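Local coordinates for protein 2-Keto-3-deoxy-(6-phospho-)gluconate aldolase (PDB 2R91) that is an aldolase of the dihydrodipicolinate synthetase family, folded as a TIM barrel and found as an assembly of four chains, at residues F21-K26 with Q251-G256; V152-T155 with H161-A164. All blocks are in the same frame, centred on the assembly; numbering follows the deposited sequence.

Contact 1 and contact 2 illustrate two ways in which one TIM barrel ties its outer helices to the rest of the chain. In contact 1 a loop from late in the chain meets helix 18-30; contact 2, nested in sequence between the two segments of contact 1, joins strand 149-154 to the helix that follows it. Their centres are about 29 Å apart on opposite sides of the chain's centre, and their nearest atoms remain about 14 Å from each other. Contact 2 is the one beside the sulfate ion, which lies on the side of its strand away from helix 159-168. Both use a histidine ND1, bonded to a hydroxyl in the first and a carboxylate in the second.

Contact 1: F21-K26 with Q251-G256; sequences FANHVK and QGYEAG
Tyr253, in the loop after helix 239-251, reaches toward Asn23 and His24 on helix 18-30, where the closest pair of CA atoms is that of His24 and Ala255, 7.1 Å apart. The turn into this loop is made at Gly252, whose positive phi ends the helical path. Tyr253 then holds CG between its backbone N and carbonyl carbon (chi1 52°), which sends the ring across to the helix.

Its hydroxyl makes the direct hydrogen bond across the two segments. Tyr253 OH lies at the edge of the imidazole, 2.7 Å from His24 ND1, and either atom could be the donor. The two rings meet rim to rim with their planes 67° apart, neither covering the other. Asn23 comes instead over a face of the phenol: its ND2 lies 3.4 Å from Tyr253 CG, with the amide almost upright on the ring. The same ND2 donates to a water 2.9 Å away, and that water donates in turn to Glu254 O, at 2.8 Å.

Outside the segments, His24 NE2 bonds Asn199 OD1, Tyr253 OH bonds Asn27 ND2 on helix 18-30, and Val247 of helix 239-251 touches both side chains. With a partner at each nitrogen, the buried imidazole is fixed in rotation, and the loop is joined to the helix by directional polar bonds, both direct and through water, around a single aromatic ring.

Contact 2: V152-T155 with H161-A164; sequences VKDT and HTLA. With SO4 (sulfate ion), chain E.
In the beta-alpha-beta unit of strand 149-154, helix 159-168 and strand 173-176, Asp154, ending the first strand, accepts hydrogen bonds from His161 and Thr162 on the helix. Asp154 CA lies 6.0 Å from Thr162 CA, and Asp154 CG, anti to the backbone N (chi1 -168°), carries the carboxylate to the helix.

A single carboxylate oxygen takes both bonds. His161 ND1 lies 2.8 Å from Asp154 OD2 on its syn side, with the oxygen at the ring edge. Thr162 OG1, also bonded to Asn176 ND2 on strand 173-176, donates to Asp154 OD2 from the anti side, at 2.7 Å. The donors approach from opposite faces of the carboxylate, each about 30° out of its plane, gripping the buried oxygen. Asp154 OD1 bonds Asn156 ND2. His161 NE2 bonds Asp137 OD2; two carboxylates, one at each nitrogen, would probably favour the doubly protonated, positively charged imidazole.

Lys153 on the strand and Thr155 just after it point away from the helix, toward a sulfate ion also bonded by Tyr128 OH and Thr42 OG1. Their own bonds to it are less certain, because Lys153 NZ and Thr155 OG1 are modelled too close together.

Backbone bonds join strand 149-154 to strand 125-129 through Lys153 and to strand 173-176 through Val152 and Asp154. Tyr165 of helix 159-168 touches Val152 and Asp154, while Leu163 turns outward onto Arg221 of a second subunit.

Contact 1: F21-K26 with Q251-G256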
loop_
_atom_site.group_PDB
_atom_site.type_symbol
_atom_site.label_atom_id
_atom_site.label_comp_id
_atom_site.label_asym_id
_atom_site.label_seq_id
_atom_site.Cartn_x
_atom_site.Cartn_y
_atom_site.Cartn_z
ATOM N N PHE A 21 -2.670 -0.452 -38.106
ATOM C CA PHE A 21 -1.442 -0.625 -37.321
ATOM C C PHE A 21 -0.184 -0.169 -38.066
ATOM O O PHE A 21 0.668 0.533 -37.510
ATOM C CB PHE A 21 -1.319 -2.087 -36.871
ATOM C CG PHE A 21 -0.160 -2.356 -35.967
ATOM C CD1 PHE A 21 -0.258 -2.122 -34.597
ATOM C CD2 PHE A 21 1.041 -2.845 -36.480
ATOM C CE1 PHE A 21 0.818 -2.361 -33.751
ATOM C CE2 PHE A 21 2.121 -3.096 -35.645
ATOM C CZ PHE A 21 2.006 -2.851 -34.263
ATOM N N ALA A 22 -0.073 -0.573 -39.331
ATOM C CA ALA A 22 1.076 -0.237 -40.164
ATOM C C ALA A 22 1.162 1.244 -40.444
ATOM O O ALA A 22 2.245 1.779 -40.441
ATOM C CB ALA A 22 1.015 -1.007 -41.535
ATOM N N ASN A 23 0.034 1.880 -40.739
ATOM C CA ASN A 23 0.019 3.308 -40.983
ATOM C C ASN A 23 0.526 4.023 -39.729
ATOM O O ASN A 23 1.394 4.895 -39.810
ATOM C CB ASN A 23 -1.404 3.783 -41.309
ATOM C CG ASN A 23 -1.508 5.306 -41.441
ATOM O OD1 ASN A 23 -1.046 5.884 -42.424
ATOM N ND2 ASN A 23 -2.133 5.959 -40.451
ATOM N N HIS A 24 -0.016 3.623 -38.580
ATOM C CA HIS A 24 0.359 4.240 -37.275
ATOM C C HIS A 24 1.844 4.035 -36.989
ATOM O O HIS A 24 2.563 4.970 -36.713
ATOM C CB HIS A 24 -0.493 3.632 -36.148
ATOM C CG HIS A 24 -0.141 4.150 -34.773
ATOM N ND1 HIS A 24 -0.186 5.492 -34.455
ATOM C CD2 HIS A 24 0.238 3.505 -33.640
ATOM C CE1 HIS A 24 0.166 5.652 -33.181
ATOM N NE2 HIS A 24 0.425 4.464 -32.666
ATOM N N VAL A 25 2.336 2.805 -37.092
ATOM C CA VAL A 25 3.757 2.565 -36.851
ATOM C C VAL A 25 4.679 3.382 -37.776
ATOM O O VAL A 25 5.695 3.946 -37.348
ATOM C CB VAL A 25 4.100 1.076 -36.948
ATOM C CG1 VAL A 25 5.612 0.899 -37.064
ATOM C CG2 VAL A 25 3.540 0.297 -35.726
ATOM N N LYS A 26 4.324 3.451 -39.053
ATOM C CA LYS A 26 5.160 4.161 -40.005
ATOM C C LYS A 26 5.143 5.674 -39.734
ATOM O O LYS A 26 6.163 6.345 -39.883
ATOM C CB LYS A 26 4.716 3.833 -41.434
ATOM C CG LYS A 26 5.044 2.360 -41.816
ATOM C CD LYS A 26 4.244 1.914 -43.068
ATOM C CE LYS A 26 4.290 0.389 -43.269
ATOM N NZ LYS A 26 3.274 -0.037 -44.298
ATOM N N GLN A 251 -2.434 13.225 -34.228
ATOM C CA GLN A 251 -1.794 12.701 -35.457
ATOM C C GLN A 251 -2.735 12.713 -36.668
ATOM O O GLN A 251 -2.284 12.615 -37.797
ATOM C CB GLN A 251 -1.227 11.278 -35.236
ATOM C CG GLN A 251 -0.152 11.193 -34.163
ATOM C CD GLN A 251 0.999 12.142 -34.448
ATOM O OE1 GLN A 251 1.505 12.197 -35.585
ATOM N NE2 GLN A 251 1.417 12.917 -33.421
ATOM N N GLY A 252 -4.033 12.807 -36.434
ATOM C CA GLY A 252 -4.971 13.077 -37.518
ATOM C C GLY A 252 -5.330 11.907 -38.427
ATOM O O GLY A 252 -5.708 12.112 -39.591
ATOM N N TYR A 253 -5.227 10.685 -37.918
ATOM C CA TYR A 253 -5.699 9.514 -38.668
ATOM C C TYR A 253 -6.420 8.567 -37.719
ATOM O O TYR A 253 -6.297 8.687 -36.485
ATOM C CB TYR A 253 -4.549 8.789 -39.406
ATOM C CG TYR A 253 -3.363 8.437 -38.535
ATOM C CD1 TYR A 253 -3.449 7.448 -37.555
ATOM C CD2 TYR A 253 -2.157 9.102 -38.693
ATOM C CE1 TYR A 253 -2.331 7.143 -36.721
ATOM C CE2 TYR A 253 -1.051 8.800 -37.911
ATOM C CZ TYR A 253 -1.161 7.821 -36.919
ATOM O OH TYR A 253 -0.050 7.572 -36.172
ATOM N N GLU A 254 -7.146 7.615 -38.293
ATOM C CA GLU A 254 -7.903 6.652 -37.503
ATOM C C GLU A 254 -6.952 5.706 -36.796
ATOM O O GLU A 254 -6.029 5.170 -37.399
ATOM C CB GLU A 254 -8.872 5.853 -38.378
ATOM C CG GLU A 254 -10.143 6.606 -38.778
ATOM C CD GLU A 254 -11.163 5.692 -39.490
ATOM O OE1 GLU A 254 -10.823 4.508 -39.764
ATOM O OE2 GLU A 254 -12.308 6.151 -39.774
ATOM N N ALA A 255 -7.179 5.503 -35.502
ATOM C CA ALA A 255 -6.247 4.723 -34.691
ATOM C C ALA A 255 -6.839 3.385 -34.274
ATOM O O ALA A 255 -6.218 2.664 -33.507
ATOM C CB ALA A 255 -5.864 5.515 -33.424
ATOM N N GLY A 256 -8.060 3.088 -34.718
ATOM C CA GLY A 256 -8.752 1.876 -34.260
ATOM C C GLY A 256 -9.190 2.008 -32.806
ATOM O O GLY A 256 -9.335 3.127 -32.293
HETATM O O HOH W 1 -3.689 4.298 -38.708
#

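Contact 2: V152-T155 with H161-A164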
loop_
_atom_site.group_PDB
_atom_site.type_symbol
_atom_site.label_atom_id
_atom_site.label_comp_id
_atom_site.label_asym_id
_atom_site.label_seq_id
_atom_site.Cartn_x
_atom_site.Cartn_y
_atom_site.Cartn_z
ATOM N N VAL A 152 16.020 -3.812 -19.486
ATOM C CA VAL A 152 14.929 -3.595 -18.522
ATOM C C VAL A 152 14.022 -2.454 -18.978
ATOM O O VAL A 152 14.498 -1.373 -19.374
ATOM C CB VAL A 152 15.467 -3.329 -17.077
ATOM C CG1 VAL A 152 14.318 -3.234 -16.060
ATOM C CG2 VAL A 152 16.452 -4.407 -16.643
ATOM N N LYS A 153 12.712 -2.684 -18.942
ATOM C CA LYS A 153 11.765 -1.586 -19.095
ATOM C C LYS A 153 11.051 -1.508 -17.777
ATOM O O LYS A 153 10.404 -2.470 -17.389
ATOM C CB LYS A 153 10.743 -1.839 -20.200
ATOM C CG LYS A 153 9.545 -0.796 -20.182
ATOM C CD LYS A 153 8.406 -1.236 -21.130
ATOM C CE LYS A 153 7.159 -0.295 -21.256
ATOM N NZ LYS A 153 6.935 0.767 -20.204
ATOM N N ASP A 154 11.193 -0.377 -17.073
ATOM C CA ASP A 154 10.645 -0.228 -15.726
ATOM C C ASP A 154 9.551 0.833 -15.793
ATOM O O ASP A 154 9.825 2.047 -15.899
ATOM C CB ASP A 154 11.778 0.143 -14.751
ATOM C CG ASP A 154 11.372 0.033 -13.261
ATOM O OD1 ASP A 154 10.467 -0.752 -12.925
ATOM O OD2 ASP A 154 11.967 0.765 -12.418
ATOM N N THR A 155 8.301 0.377 -15.821
ATOM C CA THR A 155 7.163 1.299 -15.863
ATOM C C THR A 155 6.859 1.578 -14.404
ATOM O O THR A 155 6.203 0.800 -13.732
ATOM C CB THR A 155 5.929 0.750 -16.651
ATOM O OG1 THR A 155 6.293 0.620 -18.033
ATOM C CG2 THR A 155 4.772 1.757 -16.594
ATOM N N HIS A 161 14.487 3.516 -8.549
ATOM C CA HIS A 161 14.279 2.067 -8.771
ATOM C C HIS A 161 14.829 1.715 -10.166
ATOM O O HIS A 161 15.567 0.728 -10.351
ATOM C CB HIS A 161 12.762 1.781 -8.628
ATOM C CG HIS A 161 12.411 0.323 -8.679
ATOM N ND1 HIS A 161 12.283 -0.365 -9.868
ATOM C CD2 HIS A 161 12.177 -0.578 -7.691
ATOM C CE1 HIS A 161 11.977 -1.631 -9.613
ATOM N NE2 HIS A 161 11.900 -1.789 -8.302
ATOM N N THR A 162 14.511 2.548 -11.155
ATOM C CA THR A 162 14.983 2.315 -12.530
ATOM C C THR A 162 16.497 2.443 -12.653
ATOM O O THR A 162 17.172 1.580 -13.257
ATOM C CB THR A 162 14.285 3.248 -13.532
ATOM O OG1 THR A 162 12.878 3.160 -13.352
ATOM C CG2 THR A 162 14.618 2.870 -14.996
ATOM N N LEU A 163 17.045 3.523 -12.077
ATOM C CA LEU A 163 18.485 3.738 -12.093
ATOM C C LEU A 163 19.220 2.560 -11.467
ATOM O O LEU A 163 20.295 2.194 -11.900
ATOM C CB LEU A 163 18.845 5.055 -11.342
ATOM C CG LEU A 163 18.716 6.331 -12.191
ATOM C CD1 LEU A 163 18.603 7.593 -11.306
ATOM C CD2 LEU A 163 19.904 6.453 -13.163
ATOM N N ALA A 164 18.651 1.970 -10.431
ATOM C CA ALA A 164 19.297 0.845 -9.779
ATOM C C ALA A 164 19.601 -0.317 -10.748
ATOM O O ALA A 164 20.576 -1.039 -10.544
ATOM C CB ALA A 164 18.469 0.362 -8.584
HETATM S S SO4 E . 3.498 0.591 -21.036
HETATM O O1 SO4 E . 4.191 -0.034 -19.878
HETATM O O2 SO4 E . 4.363 1.738 -21.404
HETATM O O3 SO4 E . 3.131 -0.275 -22.142
HETATM O O4 SO4 E . 2.169 1.130 -20.651
#